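Putative solute-binding component of ABC transporter (Clostridium phytofermentans, PDB 4YS6) binds beta-D-glucose and probably hands sugar to the membrane components of an ABC transporter. Local coordinates at residues Leu126-Ala137 with Tyr322-Tyr332; Asp272-Asn280 with Gly352-Lys360. All coordinates share one frame; numbering follows the deposited sequence.

How the interactions relate
Along the chain, residues 126-137 come first and lead into strand 135-139. The chain then runs through the four-stranded parallel sheet and reaches 272-280, at the start of helix 275-282. Residues 322-332 follow and close interaction 1 across 184 intervening residues by laying strand 331-339 beside strand 135-139 in the seven-stranded mixed sheet. The C-terminal tail, 352-360, comes after helix 344-349 and closes interaction 2 over a shorter loop of 71 residues, packing on helix 275-282 just beyond the last strand of the parallel sheet. The two loops cross rather than nest. The centres of the two contacts lie about 33 Å apart, on opposite sides of the chain's centre.

Interaction 1. Residues Leu126-Ala137 with Tyr322-Tyr332; sequences LIMNSDAVSYYA and YDNGNGIVPSY
Asn324 reaches into the bend of 126-137 and spends both N-H groups of ND2 there, one on Ile127 O (2.9 Å) and the other on Ser130 O (3.0 Å), with both acceptors close to the amide plane. Its OD1 serves its own loop, accepting from Asn326 N above the carbonyl plane, which makes an Asx turn, and nearly head-on from Gly327 N, which extends it to an Asx motif. Four bonds thus fix the rotation of the amide, which a chi1 of 84° swings in between its own backbone N and carbonyl carbon. Asn324 O takes Asn129 N at 2.7 Å in an almost straight bond (173°), while the bent chain of selenomethionine Met128 brings SE and CE against the same backbone. Leu126 CD2 lies on Asn324 CB, 3.7 Å away. Beyond this loop the segments join as parallel neighbours in the mixed sheet of a periplasmic-binding-protein fold: Pro330 O accepts from Tyr136 N (3.1 Å), and Tyr136 O from Tyr332 N (2.9 Å). Val329 CG1 packs against Val133 CG1 and Tyr136 CB. Tyr136 CE2 points at the centre of the Tyr322 ring, 3.5 Å above its plane, in a T-shaped pair with planes at 79°. Both phenol ends are satisfied elsewhere, Tyr136 OH by Asp124 O and Tyr322 OH by Asn141 ND2. Ser331 OG, at the edge of the Tyr136 ring, donates to Val329 O.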
loop_
_atom_site.group_PDB
_atom_site.type_symbol
_atom_site.label_atom_id
_atom_site.label_comp_id
_atom_site.label_asym_id
_atom_site.label_seq_id
_atom_site.Cartn_x
_atom_site.Cartn_y
_atom_site.Cartn_z
ATOM N N LEU A 126 -6.900 6.414 3.367
ATOM C CA LEU A 126 -7.724 7.477 3.902
ATOM C C LEU A 126 -8.968 7.721 3.011
ATOM O O LEU A 126 -8.886 7.739 1.783
ATOM C CB LEU A 126 -6.883 8.736 4.070
ATOM C CG LEU A 126 -7.547 9.914 4.777
ATOM C CD1 LEU A 126 -7.986 9.566 6.182
ATOM C CD2 LEU A 126 -6.624 11.135 4.765
ATOM N N ILE A 127 -10.115 7.895 3.657
ATOM C CA ILE A 127 -11.374 8.235 2.986
ATOM C C ILE A 127 -11.445 9.748 2.872
ATOM O O ILE A 127 -11.256 10.445 3.869
ATOM C CB ILE A 127 -12.572 7.671 3.765
ATOM C CG1 ILE A 127 -12.561 6.141 3.677
ATOM C CG2 ILE A 127 -13.891 8.238 3.250
ATOM C CD1 ILE A 127 -13.475 5.460 4.665
HETATM N N MSE A 128 -11.650 10.239 1.648
HETATM C CA MSE A 128 -11.455 11.643 1.294
HETATM C C MSE A 128 -12.765 12.418 1.135
HETATM O O MSE A 128 -13.796 11.850 0.755
HETATM C CB MSE A 128 -10.652 11.753 -0.028
HETATM C CG MSE A 128 -9.400 10.952 -0.133
HETATM SE SE MSE A 128 -8.125 11.357 1.282
HETATM C CE MSE A 128 -7.551 13.113 0.632
ATOM N N ASN A 129 -12.707 13.727 1.375
ATOM C CA ASN A 129 -13.836 14.624 1.151
ATOM C C ASN A 129 -15.117 14.169 1.800
ATOM O O ASN A 129 -16.188 14.245 1.192
ATOM C CB ASN A 129 -14.094 14.800 -0.340
ATOM C CG ASN A 129 -13.036 15.606 -1.010
ATOM O OD1 ASN A 129 -12.320 16.365 -0.358
ATOM N ND2 ASN A 129 -12.941 15.477 -2.329
ATOM N N SER A 130 -15.000 13.685 3.029
ATOM C CA SER A 130 -16.152 13.297 3.830
ATOM C C SER A 130 -15.983 13.756 5.249
ATOM O O SER A 130 -14.914 13.591 5.804
ATOM C CB SER A 130 -16.338 11.780 3.820
ATOM O OG SER A 130 -17.374 11.404 4.723
ATOM N N ASP A 131 -17.025 14.328 5.838
ATOM C CA ASP A 131 -16.986 14.671 7.256
ATOM C C ASP A 131 -17.457 13.526 8.165
ATOM O O ASP A 131 -17.677 13.724 9.358
ATOM C CB ASP A 131 -17.827 15.926 7.520
ATOM C CG ASP A 131 -19.291 15.767 7.125
ATOM O OD1 ASP A 131 -19.747 14.621 6.933
ATOM O OD2 ASP A 131 -19.994 16.809 7.018
ATOM N N ALA A 132 -17.586 12.333 7.600
ATOM C CA ALA A 132 -18.097 11.180 8.326
ATOM C C ALA A 132 -17.000 10.275 8.879
ATOM O O ALA A 132 -17.316 9.261 9.516
ATOM C CB ALA A 132 -19.017 10.357 7.419
ATOM N N VAL A 133 -15.733 10.620 8.633
ATOM C CA VAL A 133 -14.614 9.750 9.004
ATOM C C VAL A 133 -14.158 10.100 10.422
ATOM O O VAL A 133 -13.803 11.257 10.696
ATOM C CB VAL A 133 -13.434 9.893 8.026
ATOM C CG1 VAL A 133 -12.297 8.928 8.410
ATOM C CG2 VAL A 133 -13.894 9.633 6.573
ATOM N N SER A 134 -14.201 9.116 11.323
ATOM C CA SER A 134 -13.911 9.327 12.735
ATOM C C SER A 134 -12.412 9.241 13.014
ATOM O O SER A 134 -11.822 10.107 13.686
ATOM C CB SER A 134 -14.648 8.284 13.594
ATOM O OG SER A 134 -16.050 8.240 13.294
ATOM N N TYR A 135 -11.829 8.155 12.518
ATOM C CA TYR A 135 -10.435 7.786 12.754
ATOM C C TYR A 135 -9.830 7.135 11.539
ATOM O O TYR A 135 -10.537 6.657 10.648
ATOM C CB TYR A 135 -10.290 6.828 13.952
ATOM C CG TYR A 135 -10.755 7.436 15.254
ATOM C CD1 TYR A 135 -9.935 8.290 15.992
ATOM C CD2 TYR A 135 -12.024 7.178 15.729
ATOM C CE1 TYR A 135 -10.400 8.880 17.149
ATOM C CE2 TYR A 135 -12.481 7.754 16.896
ATOM C CZ TYR A 135 -11.675 8.594 17.590
ATOM O OH TYR A 135 -12.152 9.150 18.742
ATOM N N TYR A 136 -8.499 7.120 11.523
ATOM C CA TYR A 136 -7.700 6.543 10.441
ATOM C C TYR A 136 -6.606 5.698 11.088
ATOM O O TYR A 136 -5.886 6.175 11.969
ATOM C CB TYR A 136 -7.107 7.652 9.583
ATOM C CG TYR A 136 -6.226 7.246 8.426
ATOM C CD1 TYR A 136 -6.519 6.151 7.642
ATOM C CD2 TYR A 136 -5.099 8.002 8.108
ATOM C CE1 TYR A 136 -5.717 5.819 6.548
ATOM C CE2 TYR A 136 -4.299 7.688 7.046
ATOM C CZ TYR A 136 -4.592 6.615 6.268
ATOM O OH TYR A 136 -3.758 6.339 5.198
ATOM N N ALA A 137 -6.485 4.451 10.637
ATOM C CA ALA A 137 -5.425 3.554 11.079
ATOM C C ALA A 137 -4.632 3.123 9.882
ATOM O O ALA A 137 -5.198 2.602 8.927
ATOM C CB ALA A 137 -5.988 2.360 11.747
ATOM N N TYR A 322 -2.485 13.766 8.166
ATOM C CA TYR A 322 -3.504 13.320 7.216
ATOM C C TYR A 322 -4.736 14.210 7.249
ATOM O O TYR A 322 -5.565 14.134 8.150
ATOM C CB TYR A 322 -3.863 11.867 7.500
ATOM C CG TYR A 322 -2.763 10.934 7.061
ATOM C CD1 TYR A 322 -2.583 10.619 5.711
ATOM C CD2 TYR A 322 -1.867 10.396 7.973
ATOM C CE1 TYR A 322 -1.571 9.771 5.312
ATOM C CE2 TYR A 322 -0.854 9.543 7.561
ATOM C CZ TYR A 322 -0.705 9.249 6.240
ATOM O OH TYR A 322 0.316 8.408 5.854
ATOM N N ASP A 323 -4.811 15.070 6.246
ATOM C CA ASP A 323 -5.980 15.912 5.996
ATOM C C ASP A 323 -6.766 15.244 4.893
ATOM O O ASP A 323 -6.221 14.992 3.810
ATOM C CB ASP A 323 -5.531 17.316 5.598
ATOM C CG ASP A 323 -6.683 18.300 5.438
ATOM O OD1 ASP A 323 -7.766 17.925 4.939
ATOM O OD2 ASP A 323 -6.490 19.474 5.819
ATOM N N ASN A 324 -8.017 14.899 5.139
ATOM C CA ASN A 324 -8.755 14.153 4.124
ATOM C C ASN A 324 -9.526 15.050 3.162
ATOM O O ASN A 324 -10.321 14.573 2.358
ATOM C CB ASN A 324 -9.701 13.141 4.783
ATOM C CG ASN A 324 -11.029 13.739 5.201
ATOM O OD1 ASN A 324 -11.136 14.926 5.568
ATOM N ND2 ASN A 324 -12.062 12.897 5.191
ATOM N N GLY A 325 -9.291 16.347 3.229
ATOM C CA GLY A 325 -10.010 17.290 2.379
ATOM C C GLY A 325 -11.080 18.041 3.149
ATOM O O GLY A 325 -11.379 19.193 2.856
ATOM N N ASN A 326 -11.670 17.389 4.142
ATOM C CA ASN A 326 -12.565 18.079 5.061
ATOM C C ASN A 326 -11.810 18.550 6.305
ATOM O O ASN A 326 -12.189 19.507 6.950
ATOM C CB ASN A 326 -13.728 17.164 5.435
ATOM C CG ASN A 326 -14.625 17.761 6.500
ATOM O OD1 ASN A 326 -15.435 18.655 6.243
ATOM N ND2 ASN A 326 -14.496 17.255 7.703
ATOM N N GLY A 327 -10.718 17.894 6.638
ATOM C CA GLY A 327 -9.917 18.354 7.754
ATOM C C GLY A 327 -9.009 17.253 8.247
ATOM O O GLY A 327 -8.972 16.173 7.685
ATOM N N ILE A 328 -8.263 17.550 9.303
ATOM C CA ILE A 328 -7.362 16.561 9.882
ATOM C C ILE A 328 -8.130 15.398 10.479
ATOM O O ILE A 328 -9.072 15.598 11.228
ATOM C CB ILE A 328 -6.501 17.193 10.972
ATOM C CG1 ILE A 328 -5.515 18.175 10.363
ATOM C CG2 ILE A 328 -5.776 16.097 11.790
ATOM C CD1 ILE A 328 -4.412 17.522 9.538
ATOM N N VAL A 329 -7.716 14.173 10.164
ATOM C CA VAL A 329 -8.356 12.991 10.729
ATOM C C VAL A 329 -7.418 12.408 11.788
ATOM O O VAL A 329 -6.246 12.195 11.519
ATOM C CB VAL A 329 -8.684 11.942 9.641
ATOM C CG1 VAL A 329 -9.292 10.712 10.271
ATOM C CG2 VAL A 329 -9.616 12.544 8.604
ATOM N N PRO A 330 -7.919 12.210 13.016
ATOM C CA PRO A 330 -7.027 11.638 14.037
ATOM C C PRO A 330 -6.605 10.253 13.625
ATOM O O PRO A 330 -7.469 9.443 13.255
ATOM C CB PRO A 330 -7.877 11.603 15.297
ATOM C CG PRO A 330 -9.021 12.531 15.036
ATOM C CD PRO A 330 -9.236 12.582 13.559
ATOM N N SER A 331 -5.294 10.019 13.641
ATOM C CA SER A 331 -4.724 8.798 13.067
ATOM C C SER A 331 -3.801 8.047 13.983
ATOM O O SER A 331 -3.171 8.619 14.874
ATOM C CB SER A 331 -3.956 9.119 11.791
ATOM O OG SER A 331 -4.744 9.860 10.866
ATOM N N TYR A 332 -3.710 6.747 13.746
ATOM C CA TYR A 332 -2.660 5.936 14.354
ATOM C C TYR A 332 -1.811 5.390 13.236
ATOM O O TYR A 332 -2.323 4.695 12.360
ATOM C CB TYR A 332 -3.198 4.801 15.209
ATOM C CG TYR A 332 -2.108 4.198 16.043
ATOM C CD1 TYR A 332 -1.233 3.268 15.507
ATOM C CD2 TYR A 332 -1.912 4.609 17.340
ATOM C CE1 TYR A 332 -0.193 2.739 16.267
ATOM C CE2 TYR A 332 -0.874 4.088 18.109
ATOM C CZ TYR A 332 -0.027 3.156 17.556
ATOM O OH TYR A 332 0.995 2.638 18.315
#

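Interaction 2. Residues Asp272-Asn280 with Gly352-Lys360; sequences DCDIANVKN and GYYTEDQLK. With BGC (beta-D-glucopyranose), chain D.
Residues 352-360, a loop in which 356-358 have helical angles without the regular bonds, pass the start of helix 275-282, and the backbones come nearest where the CA atoms of Lys279 and Leu359 lie 6.4 Å apart. Tyr354 reaches across to the loop before the helix: its OH donates to Cys273 O at 2.7 Å, tilted 27° from the carbonyl plane, with that oxygen at the edge of the ring. The same hydroxyl is also bonded to Gln49 NE2. The ring itself is sandwiched. Ile275 CG1 makes a CH-pi contact with one face, 4.0 Å from the ring centroid, and Tyr353 CD2 sits over the centre of the opposite face. With chi1 of Ile275 at -71°, CG1 lies anti to the carbonyl carbon and takes the ring, while CG2 is directed to Gln358 O, 3.4 Å away. Gln358 OE1 accepts from Thr355 N on a lone pair, which anchors the side chain whose NE2 end touches Ile275 CD1. Further along the helix, Val278 CG1 meets Leu359 CD2 at 4.0 Å. Lys279, extended beyond CG, carries NZ to poorly ordered Lys360 in a salt bridge with OXT (3.1 Å) whose hydrogen bond is weak. Asp272 faces the sugar pocket, its OD1 accepting from glucose O3 (2.7 Å) and its OD2 from O4 (2.5 Å). A water donates to Asp272 O and Asp274 OD1 and lies at a long, weak distance from Tyr354 OH. The phenol thus holds the carbonyl next to sugar-binding Asp272, the water adding only a weak link, whereas the charged terminus is probably held more loosely.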
loop_
_atom_site.group_PDB
_atom_site.type_symbol
_atom_site.label_atom_id
_atom_site.label_comp_id
_atom_site.label_asym_id
_atom_site.label_seq_id
_atom_site.Cartn_x
_atom_site.Cartn_y
_atom_site.Cartn_z
ATOM N N ASP A 272 5.054 -4.773 1.139
ATOM C CA ASP A 272 4.008 -5.684 1.662
ATOM C C ASP A 272 4.556 -7.083 1.974
ATOM O O ASP A 272 3.911 -7.851 2.701
ATOM C CB ASP A 272 2.808 -5.921 0.717
ATOM C CG ASP A 272 1.921 -4.708 0.531
ATOM O OD1 ASP A 272 2.085 -3.685 1.228
ATOM O OD2 ASP A 272 0.997 -4.832 -0.315
ATOM N N CYS A 273 5.696 -7.434 1.390
ATOM C CA CYS A 273 6.225 -8.792 1.479
ATOM C C CYS A 273 5.184 -9.827 1.054
ATOM O O CYS A 273 4.958 -10.832 1.767
ATOM C CB CYS A 273 6.726 -9.111 2.892
ATOM S SG CYS A 273 8.178 -8.115 3.317
ATOM N N ASP A 274 4.532 -9.578 -0.085
ATOM C CA ASP A 274 3.702 -10.612 -0.706
ATOM C C ASP A 274 4.549 -11.862 -0.934
ATOM O O ASP A 274 5.733 -11.781 -1.231
ATOM C CB ASP A 274 3.125 -10.166 -2.060
ATOM C CG ASP A 274 2.071 -9.080 -1.939
ATOM O OD1 ASP A 274 1.565 -8.828 -0.818
ATOM O OD2 ASP A 274 1.709 -8.511 -2.998
ATOM N N ILE A 275 3.918 -13.021 -0.872
ATOM C CA ILE A 275 4.633 -14.283 -0.998
ATOM C C ILE A 275 5.379 -14.389 -2.322
ATOM O O ILE A 275 6.524 -14.799 -2.339
ATOM C CB ILE A 275 3.659 -15.475 -0.837
ATOM C CG1 ILE A 275 3.226 -15.554 0.616
ATOM C CG2 ILE A 275 4.307 -16.803 -1.230
ATOM C CD1 ILE A 275 2.070 -16.513 0.863
ATOM N N ALA A 276 4.735 -14.038 -3.428
ATOM C CA ALA A 276 5.374 -14.103 -4.738
ATOM C C ALA A 276 6.665 -13.289 -4.754
ATOM O O ALA A 276 7.685 -13.729 -5.306
ATOM C CB ALA A 276 4.423 -13.590 -5.810
ATOM N N ASN A 277 6.600 -12.095 -4.165
ATOM C CA ASN A 277 7.752 -11.199 -4.146
ATOM C C ASN A 277 8.843 -11.670 -3.214
ATOM O O ASN A 277 10.022 -11.477 -3.520
ATOM C CB ASN A 277 7.315 -9.799 -3.772
ATOM C CG ASN A 277 6.285 -9.277 -4.716
ATOM O OD1 ASN A 277 5.170 -9.789 -4.758
ATOM N ND2 ASN A 277 6.634 -8.255 -5.479
ATOM N N VAL A 278 8.478 -12.275 -2.084
ATOM C CA VAL A 278 9.505 -12.839 -1.206
ATOM C C VAL A 278 10.262 -13.943 -1.930
ATOM O O VAL A 278 11.496 -14.009 -1.883
ATOM C CB VAL A 278 8.906 -13.377 0.098
ATOM C CG1 VAL A 278 10.003 -14.028 0.976
ATOM C CG2 VAL A 278 8.237 -12.252 0.850
ATOM N N LYS A 279 9.544 -14.813 -2.619
ATOM C CA LYS A 279 10.212 -15.847 -3.402
ATOM C C LYS A 279 11.121 -15.245 -4.465
ATOM O O LYS A 279 12.224 -15.739 -4.674
ATOM C CB LYS A 279 9.182 -16.759 -4.046
ATOM C CG LYS A 279 8.469 -17.636 -3.039
ATOM C CD LYS A 279 7.357 -18.441 -3.693
ATOM C CE LYS A 279 6.713 -19.401 -2.710
ATOM N NZ LYS A 279 5.813 -20.376 -3.409
ATOM N N ASN A 280 10.682 -14.168 -5.116
ATOM C CA ASN A 280 11.559 -13.468 -6.066
ATOM C C ASN A 280 12.783 -12.869 -5.387
ATOM O O ASN A 280 13.880 -12.946 -5.948
ATOM C CB ASN A 280 10.826 -12.375 -6.796
ATOM C CG ASN A 280 9.931 -12.912 -7.888
ATOM O OD1 ASN A 280 10.005 -14.086 -8.264
ATOM N ND2 ASN A 280 9.080 -12.052 -8.406
ATOM N N GLY A 352 5.748 -15.475 12.948
ATOM C CA GLY A 352 4.530 -16.227 12.765
ATOM C C GLY A 352 3.666 -15.666 11.662
ATOM O O GLY A 352 2.537 -16.100 11.481
ATOM N N TYR A 353 4.169 -14.696 10.913
ATOM C CA TYR A 353 3.331 -14.098 9.869
ATOM C C TYR A 353 3.026 -15.093 8.747
ATOM O O TYR A 353 1.874 -15.244 8.325
ATOM C CB TYR A 353 4.009 -12.850 9.291
ATOM C CG TYR A 353 3.034 -11.960 8.554
ATOM C CD1 TYR A 353 2.238 -11.068 9.245
ATOM C CD2 TYR A 353 2.885 -12.037 7.177
ATOM C CE1 TYR A 353 1.330 -10.257 8.600
ATOM C CE2 TYR A 353 1.955 -11.210 6.507
ATOM C CZ TYR A 353 1.184 -10.327 7.237
ATOM O OH TYR A 353 0.256 -9.476 6.629
ATOM N N TYR A 354 4.063 -15.764 8.266
ATOM C CA TYR A 354 3.947 -16.828 7.279
ATOM C C TYR A 354 4.446 -18.136 7.882
ATOM O O TYR A 354 5.188 -18.123 8.861
ATOM C CB TYR A 354 4.770 -16.513 6.043
ATOM C CG TYR A 354 4.269 -15.361 5.191
ATOM C CD1 TYR A 354 2.926 -15.227 4.890
ATOM C CD2 TYR A 354 5.155 -14.433 4.657
ATOM C CE1 TYR A 354 2.472 -14.193 4.073
ATOM C CE2 TYR A 354 4.716 -13.393 3.831
ATOM C CZ TYR A 354 3.368 -13.279 3.549
ATOM O OH TYR A 354 2.905 -12.259 2.754
ATOM N N THR A 355 4.051 -19.262 7.292
ATOM C CA THR A 355 4.634 -20.550 7.637
ATOM C C THR A 355 5.757 -20.813 6.667
ATOM O O THR A 355 5.767 -20.256 5.569
ATOM C CB THR A 355 3.613 -21.674 7.560
ATOM O OG1 THR A 355 3.285 -21.917 6.187
ATOM C CG2 THR A 355 2.356 -21.300 8.315
ATOM N N GLU A 356 6.697 -21.671 7.046
ATOM C CA GLU A 356 7.860 -21.928 6.205
ATOM C C GLU A 356 7.418 -22.560 4.879
ATOM O O GLU A 356 8.063 -22.360 3.851
ATOM C CB GLU A 356 8.873 -22.839 6.925
ATOM C CG GLU A 356 10.342 -22.454 6.689
ATOM C CD GLU A 356 11.332 -23.469 7.259
ATOM O OE1 GLU A 356 11.352 -24.621 6.767
ATOM O OE2 GLU A 356 12.090 -23.118 8.195
ATOM N N ASP A 357 6.312 -23.300 4.897
ATOM C CA ASP A 357 5.831 -23.962 3.684
ATOM C C ASP A 357 5.380 -22.923 2.667
ATOM O O ASP A 357 5.530 -23.129 1.464
ATOM C CB ASP A 357 4.683 -24.925 3.992
ATOM N N GLN A 358 4.839 -21.806 3.150
ATOM C CA GLN A 358 4.360 -20.754 2.257
ATOM C C GLN A 358 5.461 -20.171 1.384
ATOM O O GLN A 358 5.192 -19.696 0.280
ATOM C CB GLN A 358 3.697 -19.626 3.052
ATOM C CG GLN A 358 2.328 -19.995 3.584
ATOM C CD GLN A 358 1.690 -18.907 4.390
ATOM O OE1 GLN A 358 2.135 -18.589 5.489
ATOM N NE2 GLN A 358 0.632 -18.320 3.849
ATOM N N LEU A 359 6.693 -20.190 1.879
ATOM C CA LEU A 359 7.788 -19.525 1.188
ATOM C C LEU A 359 8.622 -20.540 0.423
ATOM O O LEU A 359 9.778 -20.282 0.097
ATOM C CB LEU A 359 8.643 -18.724 2.188
ATOM C CG LEU A 359 7.851 -17.648 2.945
ATOM C CD1 LEU A 359 8.703 -16.840 3.899
ATOM C CD2 LEU A 359 7.179 -16.686 1.975
ATOM N N LYS A 360 8.017 -21.692 0.136
ATOM C CA LYS A 360 8.581 -22.660 -0.802
ATOM C C LYS A 360 7.589 -22.913 -1.928
ATOM O O LYS A 360 7.972 -23.086 -3.086
ATOM C CB LYS A 360 8.915 -23.980 -0.110
ATOM C CG LYS A 360 9.524 -23.827 1.264
ATOM C CD LYS A 360 10.269 -25.085 1.683
ATOM C CE LYS A 360 10.152 -25.338 3.179
ATOM N NZ LYS A 360 8.859 -25.996 3.523
ATOM O OXT LYS A 360 6.378 -22.949 -1.700
HETATM C C2 BGC D . -1.557 -0.269 0.638
HETATM C C3 BGC D . -0.437 -1.125 0.144
HETATM C C4 BGC D . -0.861 -2.062 -0.909
HETATM C C5 BGC D . -1.591 -1.380 -2.024
HETATM C C6 BGC D . -2.228 -2.330 -3.015
HETATM C C1 BGC D . -2.152 0.525 -0.542
HETATM O O1 BGC D . -3.144 1.271 -0.191
HETATM O O2 BGC D . -1.077 0.644 1.617
HETATM O O3 BGC D . 0.088 -1.848 1.321
HETATM O O4 BGC D . 0.277 -2.712 -1.528
HETATM O O5 BGC D . -2.658 -0.580 -1.431
HETATM O O6 BGC D . -2.935 -3.377 -2.368
HETATM O O HOH W 1 1.582 -9.166 1.998
#